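Local coordinates for protein alpha-fucosidase GH29 (PDB 4PSR) that hydrolyses alpha-L-fucosidic bonds as a family GH29 glycoside hydrolase, probably releasing alpha-1,6-linked fucose from the core N-acetylglucosamine of glycoproteins, at residues M170-N175 with Q205-K210; N175-F180 with L198-E203; N225-D230 with G240-D245. All blocks are in the same frame, centred on the assembly; numbering follows the deposited sequence.

Overall arrangement
All three contacts cluster beyond the C-terminal ends of two neighbouring parallel strands of the (beta/alpha)8 barrel, 165-170 and 222-225. Strand 165-170 runs into 170-175, which contact 1 closes against helix 200-218 some thirty residues on. Within that excursion, contact 2 closes a shorter loop, bringing the short helix 175-179 against the first turn of the same long helix; the two contacts share Asn-175. Contact 3 follows in series, folding the loop between strand 222-225 and helix 246-263 back on itself. Neighbouring strand ends join contacts 1 and 3 through His-171 ND1 and Asp-226 OD2, while Asn-177 ND2 reaches Ala-243 O between contacts 2 and 3.

Contact 1 of 3, residues M170-N175 with Q205-K210; sequences MHQAYN and QLWFDK
Met-170 ends a barrel strand of the TIM-barrel domain, and its CE methyl reaches back to Lys-210 on helix 200-218, 4.3 Å from the backbone C, in the beta-alpha unit that this strand and helix build. His-171 turns its imidazole from the helix toward the fucose site, where ND1 bonds Asp-226. Gln-172 carries most of the contact. Its CG sits between the backbone N and the carbonyl carbon (chi1 85°), and a bend at chi2 brings CD over the Trp-207 indole; the amide lies nearly flat on it, the two planes 13° apart. NE2 stands 3.3 Å above the indole plane, offset toward the rim, and donates to Trp-207 O at 3.0 Å, a bond bent to 141° at the hydrogen. The Gln-172 and Lys-210 side chains slide past each other in opposite directions, CG against CD. The extended lysine chain carries NZ to a salt bridge with Glu-125 and to a water that donates to Gln-172 O. Ala-173 meets the indole from another direction: its backbone N lies at the ring edge, 3.8 Å from Trp-207 CD1. Trp-207 NE1 donates to a water 3.0 Å away, which in turn donates a hydrogen bond to Gln-172 OE1 at 2.8 Å.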
loop_
_atom_site.group_PDB
_atom_site.type_symbol
_atom_site.label_atom_id
_atom_site.label_comp_id
_atom_site.label_asym_id
_atom_site.label_seq_id
_atom_site.Cartn_x
_atom_site.Cartn_y
_atom_site.Cartn_z
ATOM N N MET A 170 -6.114 -10.327 5.703
ATOM C CA MET A 170 -5.982 -11.611 6.368
ATOM C C MET A 170 -4.580 -11.728 6.949
ATOM O O MET A 170 -3.601 -11.589 6.213
ATOM C CB MET A 170 -6.225 -12.732 5.377
ATOM C CG MET A 170 -7.618 -12.751 4.773
ATOM S SD MET A 170 -8.899 -13.248 5.942
ATOM C CE MET A 170 -8.584 -15.028 5.983
ATOM N N HIS A 171 -4.486 -11.972 8.252
ATOM C CA HIS A 171 -3.193 -12.035 8.931
ATOM C C HIS A 171 -3.060 -13.366 9.719
ATOM O O HIS A 171 -2.436 -13.420 10.781
ATOM C CB HIS A 171 -2.959 -10.841 9.902
ATOM C CG HIS A 171 -3.446 -9.487 9.440
ATOM N ND1 HIS A 171 -2.658 -8.359 9.517
ATOM C CD2 HIS A 171 -4.655 -9.066 8.977
ATOM C CE1 HIS A 171 -3.359 -7.300 9.127
ATOM N NE2 HIS A 171 -4.574 -7.704 8.798
ATOM N N GLN A 172 -3.613 -14.437 9.155
ATOM C CA GLN A 172 -3.837 -15.656 9.930
ATOM C C GLN A 172 -2.669 -16.641 9.933
ATOM O O GLN A 172 -2.721 -17.639 10.646
ATOM C CB GLN A 172 -5.181 -16.307 9.573
ATOM C CG GLN A 172 -5.247 -17.238 8.378
ATOM C CD GLN A 172 -5.195 -16.587 7.007
ATOM O OE1 GLN A 172 -4.783 -15.428 6.867
ATOM N NE2 GLN A 172 -5.603 -17.328 5.973
ATOM N N ALA A 173 -1.598 -16.335 9.211
ATOM C CA ALA A 173 -0.390 -17.178 9.269
ATOM C C ALA A 173 0.356 -17.048 10.575
ATOM O O ALA A 173 0.813 -18.069 11.139
ATOM C CB ALA A 173 0.530 -16.863 8.127
ATOM N N TYR A 174 0.543 -15.838 11.097
ATOM C CA TYR A 174 1.378 -15.695 12.293
ATOM C C TYR A 174 0.682 -16.260 13.531
ATOM O O TYR A 174 1.322 -16.616 14.535
ATOM C CB TYR A 174 1.810 -14.237 12.483
ATOM C CG TYR A 174 2.756 -13.967 13.619
ATOM C CD1 TYR A 174 3.836 -14.810 13.887
ATOM C CD2 TYR A 174 2.626 -12.822 14.380
ATOM C CE1 TYR A 174 4.697 -14.537 14.916
ATOM C CE2 TYR A 174 3.496 -12.540 15.425
ATOM C CZ TYR A 174 4.545 -13.391 15.675
ATOM O OH TYR A 174 5.386 -13.068 16.730
ATOM N N ASN A 175 -0.639 -16.426 13.439
ATOM C CA ASN A 175 -1.411 -17.043 14.508
ATOM C C ASN A 175 -0.798 -18.335 15.071
ATOM O O ASN A 175 -0.809 -18.523 16.294
ATOM C CB ASN A 175 -2.847 -17.310 14.004
ATOM C CG ASN A 175 -3.664 -18.118 14.970
ATOM O OD1 ASN A 175 -3.820 -19.331 14.785
ATOM N ND2 ASN A 175 -4.161 -17.482 16.026
ATOM N N GLN A 205 -3.729 -26.466 6.829
ATOM C CA GLN A 205 -4.994 -26.677 6.166
ATOM C C GLN A 205 -6.008 -25.585 6.530
ATOM O O GLN A 205 -6.744 -25.122 5.639
ATOM C CB GLN A 205 -5.557 -28.079 6.512
ATOM C CG GLN A 205 -6.880 -28.389 5.837
ATOM C CD GLN A 205 -6.713 -28.611 4.339
ATOM O OE1 GLN A 205 -5.941 -29.477 3.921
ATOM N NE2 GLN A 205 -7.431 -27.852 3.524
ATOM N N LEU A 206 -6.061 -25.207 7.795
ATOM C CA LEU A 206 -6.969 -24.177 8.282
ATOM C C LEU A 206 -6.622 -22.828 7.660
ATOM O O LEU A 206 -7.542 -22.031 7.364
ATOM C CB LEU A 206 -6.948 -24.131 9.815
ATOM C CG LEU A 206 -7.880 -23.118 10.471
ATOM C CD1 LEU A 206 -9.343 -23.436 10.156
ATOM C CD2 LEU A 206 -7.676 -23.097 11.979
ATOM N N TRP A 207 -5.346 -22.550 7.411
ATOM C CA TRP A 207 -4.961 -21.281 6.768
ATOM C C TRP A 207 -5.646 -21.158 5.420
ATOM O O TRP A 207 -6.241 -20.121 5.080
ATOM C CB TRP A 207 -3.437 -21.221 6.614
ATOM C CG TRP A 207 -2.945 -19.976 5.907
ATOM C CD1 TRP A 207 -2.600 -18.785 6.481
ATOM C CD2 TRP A 207 -2.740 -19.829 4.500
ATOM N NE1 TRP A 207 -2.213 -17.888 5.494
ATOM C CE2 TRP A 207 -2.304 -18.491 4.274
ATOM C CE3 TRP A 207 -2.903 -20.680 3.404
ATOM C CZ2 TRP A 207 -1.987 -18.015 2.996
ATOM C CZ3 TRP A 207 -2.606 -20.203 2.137
ATOM C CH2 TRP A 207 -2.154 -18.869 1.942
ATOM N N PHE A 208 -5.569 -22.233 4.641
ATOM C CA PHE A 208 -6.218 -22.307 3.346
ATOM C C PHE A 208 -7.745 -22.296 3.457
ATOM O O PHE A 208 -8.422 -21.534 2.744
ATOM C CB PHE A 208 -5.782 -23.551 2.552
ATOM C CG PHE A 208 -6.605 -23.780 1.326
ATOM C CD1 PHE A 208 -6.287 -23.153 0.137
ATOM C CD2 PHE A 208 -7.722 -24.586 1.356
ATOM C CE1 PHE A 208 -7.067 -23.335 -1.001
ATOM C CE2 PHE A 208 -8.489 -24.760 0.226
ATOM C CZ PHE A 208 -8.154 -24.128 -0.953
ATOM N N ASP A 209 -8.286 -23.101 4.369
ATOM C CA ASP A 209 -9.742 -23.221 4.485
ATOM C C ASP A 209 -10.365 -21.874 4.879
ATOM O O ASP A 209 -11.456 -21.528 4.433
ATOM C CB ASP A 209 -10.142 -24.280 5.509
ATOM C CG ASP A 209 -9.867 -25.705 5.037
ATOM O OD1 ASP A 209 -9.666 -25.914 3.833
ATOM O OD2 ASP A 209 -9.903 -26.604 5.898
ATOM N N LYS A 210 -9.684 -21.110 5.735
ATOM C CA LYS A 210 -10.154 -19.776 6.107
ATOM C C LYS A 210 -10.215 -18.861 4.879
ATOM O O LYS A 210 -11.230 -18.164 4.628
ATOM C CB LYS A 210 -9.264 -19.180 7.195
ATOM C CG LYS A 210 -9.528 -19.726 8.582
ATOM C CD LYS A 210 -8.423 -19.320 9.559
ATOM C CE LYS A 210 -8.795 -19.623 11.000
ATOM N NZ LYS A 210 -7.743 -19.077 11.902
HETATM O O HOH W 1 -2.635 -14.886 5.181
HETATM O O HOH W 2 -4.947 -19.369 11.171
#

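Contact 2 of 3, residues N175-F180 with L198-E203; sequences NYNGFF and LPRDEE
Tyr-176 lays one face of its ring against Glu-203, whose CB stands 3.5 Å from the ring centroid and 15° off the normal, a CH-pi contact displaced toward the rim. The two side chains slide past each other in opposite directions, and the bend of the glutamate at chi2 (-76°) folds its CD back to 3.6 Å from Tyr-176 CB. Ring and carboxylate are nearly parallel. Over the opposite face of the ring lies Asn-177 ND2, while the phenol OH is bonded to Asp-204. In the barrel fold this packing sets the short, weakly bonded helix 175-179, part of the excursion that follows strand 165-170, against the N-terminal turn of helix 200-218. There Glu-203 OE2 accepts from Leu-198 N at 3.0 Å, on the anti side of the carboxylate, tying the first turn to Leu-198, just ahead of the N-cap Pro-199. In the conformer given, one of two, Arg-200 crosses Tyr-176 at about a right angle, its guanidinium turned 50° from the ring. Its NH2 then comes within 3.7 Å of Tyr-176 CE2 and donates to Asn-177 OD1 at 2.9 Å; the acceptor lies near the guanidinium plane, whereas the donor stands above the plane of the asparagine carbonyl.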
loop_
_atom_site.group_PDB
_atom_site.type_symbol
_atom_site.label_atom_id
_atom_site.label_comp_id
_atom_site.label_asym_id
_atom_site.label_seq_id
_atom_site.Cartn_x
_atom_site.Cartn_y
_atom_site.Cartn_z
ATOM N N ASN A 175 -0.639 -16.426 13.439
ATOM C CA ASN A 175 -1.411 -17.043 14.508
ATOM C C ASN A 175 -0.798 -18.335 15.071
ATOM O O ASN A 175 -0.809 -18.523 16.294
ATOM C CB ASN A 175 -2.847 -17.310 14.004
ATOM C CG ASN A 175 -3.664 -18.118 14.970
ATOM O OD1 ASN A 175 -3.820 -19.331 14.785
ATOM N ND2 ASN A 175 -4.161 -17.482 16.026
ATOM N N TYR A 176 -0.295 -19.188 14.191
ATOM C CA TYR A 176 0.279 -20.466 14.601
ATOM C C TYR A 176 1.771 -20.521 14.386
ATOM O O TYR A 176 2.361 -21.617 14.481
ATOM C CB TYR A 176 -0.413 -21.634 13.898
ATOM C CG TYR A 176 -0.309 -21.721 12.384
ATOM C CD1 TYR A 176 -1.221 -21.044 11.555
ATOM C CD2 TYR A 176 0.638 -22.561 11.766
ATOM C CE1 TYR A 176 -1.164 -21.173 10.199
ATOM C CE2 TYR A 176 0.708 -22.669 10.380
ATOM C CZ TYR A 176 -0.216 -21.997 9.607
ATOM O OH TYR A 176 -0.191 -22.118 8.235
ATOM N N ASN A 177 2.383 -19.374 14.081
ATOM C CA ASN A 177 3.834 -19.269 13.867
ATOM C C ASN A 177 4.494 -18.396 14.917
ATOM O O ASN A 177 5.593 -17.913 14.702
ATOM C CB ASN A 177 4.166 -18.785 12.441
ATOM C CG ASN A 177 4.120 -19.892 11.434
ATOM O OD1 ASN A 177 5.030 -20.740 11.399
ATOM N ND2 ASN A 177 3.108 -19.914 10.596
ATOM N N GLY A 178 3.842 -18.198 16.057
ATOM C CA GLY A 178 4.457 -17.559 17.198
ATOM C C GLY A 178 3.644 -16.492 17.894
ATOM O O GLY A 178 3.934 -16.169 19.033
ATOM N N PHE A 179 2.617 -15.942 17.253
ATOM C CA PHE A 179 1.881 -14.846 17.893
ATOM C C PHE A 179 1.474 -15.162 19.321
ATOM O O PHE A 179 1.637 -14.340 20.213
ATOM C CB PHE A 179 0.629 -14.528 17.071
ATOM C CG PHE A 179 -0.132 -13.290 17.522
ATOM C CD1 PHE A 179 0.373 -12.021 17.311
ATOM C CD2 PHE A 179 -1.383 -13.419 18.102
ATOM C CE1 PHE A 179 -0.341 -10.884 17.680
ATOM C CE2 PHE A 179 -2.104 -12.283 18.465
ATOM C CZ PHE A 179 -1.576 -11.033 18.258
ATOM N N PHE A 180 0.918 -16.356 19.514
ATOM C CA PHE A 180 0.426 -16.757 20.828
ATOM C C PHE A 180 1.450 -17.639 21.584
ATOM O O PHE A 180 1.084 -18.459 22.405
ATOM C CB PHE A 180 -0.901 -17.497 20.676
ATOM C CG PHE A 180 -2.111 -16.596 20.482
ATOM C CD1 PHE A 180 -2.408 -15.610 21.403
ATOM C CD2 PHE A 180 -2.997 -16.814 19.410
ATOM C CE1 PHE A 180 -3.552 -14.809 21.272
ATOM C CE2 PHE A 180 -4.167 -16.006 19.297
ATOM C CZ PHE A 180 -4.428 -15.036 20.213
ATOM N N LEU A 198 -3.005 -26.237 17.333
ATOM C CA LEU A 198 -3.359 -27.494 16.683
ATOM C C LEU A 198 -2.117 -28.068 16.013
ATOM O O LEU A 198 -1.134 -27.359 15.824
ATOM C CB LEU A 198 -4.452 -27.278 15.626
ATOM C CG LEU A 198 -5.805 -26.783 16.132
ATOM C CD1 LEU A 198 -6.662 -26.346 14.956
ATOM C CD2 LEU A 198 -6.491 -27.876 16.919
ATOM N N PRO A 199 -2.161 -29.344 15.611
ATOM C CA PRO A 199 -1.027 -29.869 14.844
ATOM C C PRO A 199 -0.761 -29.028 13.605
ATOM O O PRO A 199 -1.695 -28.480 12.996
ATOM C CB PRO A 199 -1.499 -31.277 14.474
ATOM C CG PRO A 199 -2.425 -31.660 15.617
ATOM C CD PRO A 199 -3.170 -30.375 15.901
ATOM N N ARG A 200 0.494 -28.900 13.173
ATOM C CA ARG A 200 0.826 -27.986 12.071
ATOM C C ARG A 200 0.140 -28.353 10.753
ATOM O O ARG A 200 -0.240 -27.459 10.001
ATOM C CB ARG A 200 2.350 -27.832 11.853
ATOM C CG ARG A 200 2.704 -26.837 10.727
ATOM C CD ARG A 200 4.162 -26.371 10.762
ATOM N NE ARG A 200 4.468 -25.672 12.009
ATOM C CZ ARG A 200 4.477 -24.346 12.166
ATOM N NH1 ARG A 200 4.742 -23.828 13.359
ATOM N NH2 ARG A 200 4.246 -23.543 11.145
ATOM N N ASP A 201 -0.041 -29.634 10.455
ATOM C CA ASP A 201 -0.712 -29.984 9.209
ATOM C C ASP A 201 -2.150 -29.467 9.227
ATOM O O ASP A 201 -2.686 -29.025 8.189
ATOM C CB ASP A 201 -0.619 -31.492 8.879
ATOM C CG ASP A 201 -1.541 -32.358 9.726
ATOM O OD1 ASP A 201 -1.598 -32.183 10.959
ATOM O OD2 ASP A 201 -2.205 -33.244 9.145
ATOM N N GLU A 202 -2.758 -29.482 10.411
ATOM C CA GLU A 202 -4.118 -28.995 10.561
ATOM C C GLU A 202 -4.130 -27.478 10.470
ATOM O O GLU A 202 -5.066 -26.911 9.887
ATOM C CB GLU A 202 -4.702 -29.442 11.892
ATOM C CG GLU A 202 -4.952 -30.943 11.930
ATOM C CD GLU A 202 -5.507 -31.437 13.249
ATOM O OE1 GLU A 202 -6.109 -30.626 13.996
ATOM O OE2 GLU A 202 -5.330 -32.657 13.508
ATOM N N GLU A 203 -3.116 -26.818 11.022
ATOM C CA GLU A 203 -3.042 -25.346 10.972
ATOM C C GLU A 203 -2.832 -24.893 9.534
ATOM O O GLU A 203 -3.444 -23.906 9.110
ATOM C CB GLU A 203 -1.911 -24.776 11.852
ATOM C CG GLU A 203 -2.107 -24.971 13.354
ATOM C CD GLU A 203 -3.104 -24.061 14.009
ATOM O OE1 GLU A 203 -3.737 -23.239 13.288
ATOM O OE2 GLU A 203 -3.274 -24.142 15.258
HETATM O O HOH W 3 -5.234 -21.559 14.408
#

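Contact 3 of 3, residues N225-D230 with G240-D245; sequences NDFSLD and GPCAVD. With FUL (beta-L-fucopyranose), chain M; MAN (alpha-D-mannopyranose), chain D.
Leu-229 O accepts a nearly straight hydrogen bond from Val-244 N, 2.8 Å long, at the tight centre of this contact. Beside it, Asp-230 and Ala-243 form a single beta bridge, and the backbones come close enough for Ala-243 CA to lie 3.1 Å from Ser-228 O in a CA-H...O contact. Ser-228 OG, anti to its own backbone N (chi1 -165°), lies 3.2 Å from Cys-242 C. Leu-229 and Val-244 lie side by side, with CD2 and CG2 4.2 Å apart, and both rest on Trp-207 of helix 200-218. The packing slackens toward Phe-227, whose ring edge meets Cys-242 SG at 4.3 Å from CE1; that sulfur is held in a disulfide with Cys-235. On the looser side, which faces a mannose and a bound water, the Asp-230 carboxylate grips the sugar: OD2 accepts from mannose O3 at 2.6 Å and OD1 from mannose O4, while the water bridges OD1, Pro-241 O and mannose O6. At the other end Asp-226 OD1 accepts from fucose O1 at 2.7 Å and also pairs with Lys-272. An acidic side chain following the fourth strand, directed at the anomeric hydroxyl, is the arrangement of a GH29 active site at the mouth of its TIM barrel.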
loop_
_atom_site.group_PDB
_atom_site.type_symbol
_atom_site.label_atom_id
_atom_site.label_comp_id
_atom_site.label_asym_id
_atom_site.label_seq_id
_atom_site.Cartn_x
_atom_site.Cartn_y
_atom_site.Cartn_z
ATOM N N ASN A 225 -2.538 -10.027 2.441
ATOM C CA ASN A 225 -1.940 -11.003 3.361
ATOM C C ASN A 225 -0.827 -10.410 4.177
ATOM O O ASN A 225 -0.000 -9.654 3.645
ATOM C CB ASN A 225 -1.356 -12.212 2.621
ATOM C CG ASN A 225 -2.404 -13.044 1.962
ATOM O OD1 ASN A 225 -2.907 -14.017 2.576
ATOM N ND2 ASN A 225 -2.724 -12.732 0.706
ATOM N N ASP A 226 -0.736 -10.795 5.443
ATOM C CA ASP A 226 0.380 -10.419 6.290
ATOM C C ASP A 226 1.501 -11.469 6.213
ATOM O O ASP A 226 1.379 -12.450 5.512
ATOM C CB ASP A 226 -0.094 -10.213 7.743
ATOM C CG ASP A 226 0.689 -9.151 8.479
ATOM O OD1 ASP A 226 1.797 -8.779 7.987
ATOM O OD2 ASP A 226 0.232 -8.693 9.529
ATOM N N PHE A 227 2.564 -11.195 6.957
ATOM C CA PHE A 227 3.813 -11.970 6.931
ATOM C C PHE A 227 3.643 -13.367 7.519
ATOM O O PHE A 227 2.559 -13.741 7.973
ATOM C CB PHE A 227 4.920 -11.209 7.679
ATOM C CG PHE A 227 4.865 -11.336 9.170
ATOM C CD1 PHE A 227 5.760 -12.144 9.841
ATOM C CD2 PHE A 227 3.923 -10.656 9.924
ATOM C CE1 PHE A 227 5.719 -12.280 11.231
ATOM C CE2 PHE A 227 3.885 -10.788 11.313
ATOM C CZ PHE A 227 4.794 -11.607 11.966
ATOM N N SER A 228 4.741 -14.124 7.530
ATOM C CA SER A 228 4.793 -15.533 7.975
ATOM C C SER A 228 4.193 -16.462 6.924
ATOM O O SER A 228 3.810 -17.597 7.245
ATOM C CB SER A 228 4.181 -15.750 9.357
ATOM O OG SER A 228 4.578 -17.038 9.843
ATOM N N LEU A 229 4.150 -16.029 5.663
ATOM C CA LEU A 229 3.864 -16.924 4.559
ATOM C C LEU A 229 5.120 -17.785 4.259
ATOM O O LEU A 229 5.020 -19.017 4.107
ATOM C CB LEU A 229 3.392 -16.154 3.301
ATOM C CG LEU A 229 2.132 -15.278 3.501
ATOM C CD1 LEU A 229 1.788 -14.644 2.192
ATOM C CD2 LEU A 229 0.954 -16.094 4.030
ATOM N N ASP A 230 6.269 -17.115 4.151
ATOM C CA ASP A 230 7.600 -17.780 4.137
ATOM C C ASP A 230 8.603 -16.694 4.465
ATOM O O ASP A 230 9.267 -16.152 3.560
ATOM C CB ASP A 230 7.899 -18.460 2.794
ATOM C CG ASP A 230 9.213 -19.266 2.798
ATOM O OD1 ASP A 230 9.756 -19.457 3.917
ATOM O OD2 ASP A 230 9.640 -19.675 1.675
ATOM N N GLY A 240 10.291 -22.247 14.957
ATOM C CA GLY A 240 9.401 -22.590 13.865
ATOM C C GLY A 240 9.849 -21.918 12.584
ATOM O O GLY A 240 10.720 -21.038 12.604
ATOM N N PRO A 241 9.248 -22.323 11.457
ATOM C CA PRO A 241 9.658 -21.854 10.136
ATOM C C PRO A 241 9.136 -20.466 9.766
ATOM O O PRO A 241 9.596 -19.936 8.760
ATOM C CB PRO A 241 9.066 -22.901 9.195
ATOM C CG PRO A 241 7.878 -23.402 9.890
ATOM C CD PRO A 241 8.215 -23.370 11.364
ATOM N N CYS A 242 8.209 -19.912 10.545
ATOM C CA CYS A 242 7.658 -18.582 10.228
ATOM C C CYS A 242 7.115 -18.633 8.804
ATOM O O CYS A 242 7.438 -17.800 7.943
ATOM C CB CYS A 242 8.742 -17.491 10.392
ATOM S SG CYS A 242 8.105 -15.820 10.663
ATOM N N ALA A 243 6.304 -19.663 8.555
ATOM C CA ALA A 243 5.843 -19.985 7.228
ATOM C C ALA A 243 4.548 -20.766 7.227
ATOM O O ALA A 243 4.189 -21.393 8.227
ATOM C CB ALA A 243 6.936 -20.822 6.473
ATOM N N VAL A 244 3.911 -20.752 6.066
ATOM C CA VAL A 244 2.782 -21.610 5.708
ATOM C C VAL A 244 3.281 -22.667 4.725
ATOM O O VAL A 244 4.094 -22.397 3.851
ATOM C CB VAL A 244 1.609 -20.785 5.063
ATOM C CG1 VAL A 244 0.495 -21.702 4.565
ATOM C CG2 VAL A 244 1.076 -19.746 6.040
ATOM N N ASP A 245 2.809 -23.891 4.885
ATOM C CA ASP A 245 3.153 -24.926 3.933
ATOM C C ASP A 245 3.038 -24.458 2.466
ATOM O O ASP A 245 2.022 -23.868 2.043
ATOM C CB ASP A 245 2.256 -26.129 4.176
ATOM C CG ASP A 245 2.544 -27.242 3.224
ATOM O OD1 ASP A 245 3.592 -27.895 3.417
ATOM O OD2 ASP A 245 1.747 -27.419 2.283
HETATM C C1 FUL M . 1.928 -6.101 10.649
HETATM C C2 FUL M . 1.049 -6.654 11.752
HETATM O O2 FUL M . 1.790 -7.442 12.698
HETATM C C3 FUL M . 0.430 -5.459 12.427
HETATM O O3 FUL M . -0.345 -5.900 13.519
HETATM C C4 FUL M . -0.412 -4.747 11.399
HETATM O O4 FUL M . -1.482 -5.596 10.994
HETATM C C5 FUL M . 0.461 -4.363 10.211
HETATM C C6 FUL M . -0.320 -3.711 9.090
HETATM O O5 FUL M . 1.147 -5.483 9.655
HETATM O O1 FUL M . 2.602 -7.173 10.039
HETATM C C1 MAN D . 14.110 -23.683 2.416
HETATM C C2 MAN D . 12.679 -23.516 1.942
HETATM C C3 MAN D . 12.211 -22.078 2.149
HETATM C C4 MAN D . 12.504 -21.569 3.555
HETATM C C5 MAN D . 13.945 -21.889 3.971
HETATM C C6 MAN D . 14.255 -21.600 5.456
HETATM O O2 MAN D . 11.801 -24.319 2.717
HETATM O O3 MAN D . 10.839 -21.978 1.869
HETATM O O4 MAN D . 12.354 -20.157 3.558
HETATM O O5 MAN D . 14.209 -23.285 3.751
HETATM O O6 MAN D . 13.229 -22.173 6.269
HETATM O O HOH W 4 10.605 -20.997 6.390
#